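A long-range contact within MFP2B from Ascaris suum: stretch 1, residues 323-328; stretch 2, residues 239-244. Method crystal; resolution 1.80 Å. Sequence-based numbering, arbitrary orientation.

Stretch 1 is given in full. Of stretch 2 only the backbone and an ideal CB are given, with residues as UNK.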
# COMPACT_ATOMS: atom_id res chain seq x y z
N GLU A 323 14.72 -7.90 -22.52
CA GLU A 323 13.73 -7.98 -21.46
C GLU A 323 13.88 -6.79 -20.52
O GLU A 323 14.99 -6.49 -20.13
CB GLU A 323 13.96 -9.24 -20.67
CG GLU A 323 13.73 -10.51 -21.47
CD GLU A 323 14.44 -11.72 -20.91
OE1 GLU A 323 15.34 -11.58 -20.08
OE2 GLU A 323 14.06 -12.84 -21.34
N ILE A 324 12.77 -6.18 -20.12
CA ILE A 324 12.80 -4.96 -19.31
C ILE A 324 11.49 -4.79 -18.56
O ILE A 324 10.41 -4.85 -19.14
CB ILE A 324 13.14 -3.74 -20.17
CG1 ILE A 324 13.18 -2.44 -19.34
CG2 ILE A 324 12.17 -3.59 -21.32
CD1 ILE A 324 14.29 -2.41 -18.39
N LEU A 325 11.59 -4.58 -17.24
CA LEU A 325 10.43 -4.51 -16.39
C LEU A 325 9.76 -3.11 -16.39
O LEU A 325 10.40 -2.08 -16.11
CB LEU A 325 10.82 -4.90 -14.97
CG LEU A 325 9.74 -4.87 -13.91
CD1 LEU A 325 8.63 -5.84 -14.26
CD2 LEU A 325 10.24 -5.17 -12.51
N GLY A 326 8.46 -3.13 -16.68
CA GLY A 326 7.61 -1.95 -16.60
C GLY A 326 6.17 -2.31 -16.25
O GLY A 326 5.90 -3.02 -15.29
N LYS A 327 5.22 -1.76 -16.97
CA LYS A 327 3.82 -1.90 -16.55
C LYS A 327 2.93 -2.24 -17.75
O LYS A 327 3.29 -1.94 -18.88
CB LYS A 327 3.39 -0.60 -15.84
CG LYS A 327 3.15 0.62 -16.82
CD LYS A 327 2.99 1.94 -16.05
CE LYS A 327 2.74 3.13 -17.00
NZ LYS A 327 1.30 3.16 -17.48
N ALA A 328 1.74 -2.79 -17.50
CA ALA A 328 0.75 -3.02 -18.57
C ALA A 328 -0.64 -2.87 -18.01
O ALA A 328 -0.90 -3.09 -16.81
CB ALA A 328 0.90 -4.43 -19.17
N UNK A 239 -1.75 4.78 -10.53
CA UNK A 239 -0.73 3.78 -10.17
C UNK A 239 0.22 3.48 -11.30
O UNK A 239 -0.20 3.35 -12.47
CB UNK A 239 -1.40 2.48 -9.72
N UNK A 240 1.51 3.48 -11.00
CA UNK A 240 2.57 3.24 -11.96
C UNK A 240 3.44 2.09 -11.45
O UNK A 240 4.14 2.23 -10.44
CB UNK A 240 3.40 4.50 -12.19
N UNK A 241 3.40 0.97 -12.18
CA UNK A 241 4.34 -0.11 -11.89
C UNK A 241 5.64 0.17 -12.61
O UNK A 241 5.71 0.71 -13.69
CB UNK A 241 3.77 -1.47 -12.30
N UNK A 242 6.72 -0.16 -11.95
CA UNK A 242 7.99 0.01 -12.54
C UNK A 242 9.00 -0.90 -11.88
O UNK A 242 8.65 -1.93 -11.32
CB UNK A 242 8.42 1.47 -12.46
N UNK A 243 10.27 -0.52 -11.99
CA UNK A 243 11.36 -1.38 -11.56
C UNK A 243 12.28 -0.75 -10.53
O UNK A 243 12.55 0.45 -10.60
CB UNK A 243 12.19 -1.80 -12.78
N UNK A 244 12.72 -1.56 -9.57
CA UNK A 244 13.84 -1.21 -8.70
C UNK A 244 15.02 -2.16 -8.87
O UNK A 244 14.86 -3.28 -9.36
CB UNK A 244 13.39 -1.21 -7.24

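Residues 323-328 and 239-244 are strands running nearly antiparallel, at 173°, with axes 4.8 Å apart at their closest approach. No backbone-to-backbone hydrogen bond joins them directly. Side chains and two waters make up the polar links.

Position 239 has phi/psi of -73/133. Its CB points sideways, and no atom of stretch 1 lies within 5.5 Å of it. Stretch 1 sets almost no demand here, and a phi near -70° is one that proline tolerates. The deposited residue is P239. Its ring makes no contact with stretch 1, but P239 O accepts a hydrogen bond from water 1 (2.7 Å). That water also accepts one from K327 NZ (2.9 Å), so it ties the end of the lysine to this strand.

Position 240 has ordinary strand angles, -125/114. CB points sideways, and the nearest feature is the aliphatic part of K327, with K327 CD 4.7 Å from the ideal CB of position 240. A modest apolar side chain would suit the methylene chain: valine, isoleucine or leucine. Threonine could also offer a methyl. The residue is V240, with chi1 t. V240 CG1 packs against K327 CD at 4.0 Å.

At position 241 the CB again points sideways, but it starts close to stretch 1. The ideal CB is 3.7 Å from K327 CB and 4.0 Å from G326 O. A side chain with a slim start that can turn off from the other strand fits well; leucine, methionine or glutamine are possible. The residue is M241, modelled as selenomethionine. Its chi1 and chi2 are both m, and the end of the chain leads away. The contact is therefore made near the backbone: M241 CB lies 3.7 Å from K327 CB, and M241 O is 3.4 Å from K327 CB.

Position 242 has phi/psi of -158/-157, an extended conformation most readily adopted by glycine. A CB would point away, with G326 CA 5.4 Å from its ideal place, so stretch 1 itself would not exclude a small side chain. The residue is G242. G242 CA and G326 CA are 4.5 Å apart. Water 2 bridges the pair, donating to G242 O (2.9 Å) and to G326 O (3.0 Å).

Position 243 points toward stretch 1. The ideal CB is 3.8 Å from L325 O, and the side chains of I324 and L325 offer apolar surface nearby. A long chain with an apolar stem and a donor at its end would use both; lysine, arginine or glutamine qualify, and a plain aliphatic could also pack. The residue is R243, with chi1 p and then an extended stem. R243 NH1 gives L325 O a weak hydrogen bond at 3.4 Å and 153°. I324 CD1 covers one face of the guanidinium, 3.6 Å from R243 NE, while L325 CD2 packs 3.9 Å from R243 CB.

Position 244 points away, with nothing of stretch 1 within 5.5 Å of its CB. Its strand angles suit many residues, beta-branched ones included. The residue is I244, which makes no contact.

Stretch 2 239-244: PVMGRI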
# COMPACT_ATOMS: atom_id res chain seq x y z
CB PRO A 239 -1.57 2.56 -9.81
CG PRO A 239 -2.79 2.67 -10.65
CD PRO A 239 -3.06 4.14 -10.76
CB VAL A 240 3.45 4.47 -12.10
CG1 VAL A 240 4.44 4.33 -13.25
CG2 VAL A 240 2.55 5.69 -12.29
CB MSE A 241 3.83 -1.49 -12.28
CG MSE A 241 2.61 -1.91 -11.61
SE MSE A 241 2.83 -2.35 -9.76
CE MSE A 241 1.00 -2.85 -9.51
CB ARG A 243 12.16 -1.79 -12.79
CG ARG A 243 12.99 -0.75 -13.50
CD ARG A 243 13.67 -1.28 -14.76
NE ARG A 243 14.39 -0.24 -15.50
CZ ARG A 243 13.80 0.61 -16.36
NH1 ARG A 243 12.50 0.53 -16.59
NH2 ARG A 243 14.50 1.53 -16.98
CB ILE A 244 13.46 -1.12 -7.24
CG1 ILE A 244 12.90 -2.45 -6.75
CG2 ILE A 244 12.48 0.02 -7.03
CD1 ILE A 244 12.80 -2.57 -5.23
O HOH W 1 0.04 4.10 -15.10
O HOH W 2 6.60 -3.67 -12.43
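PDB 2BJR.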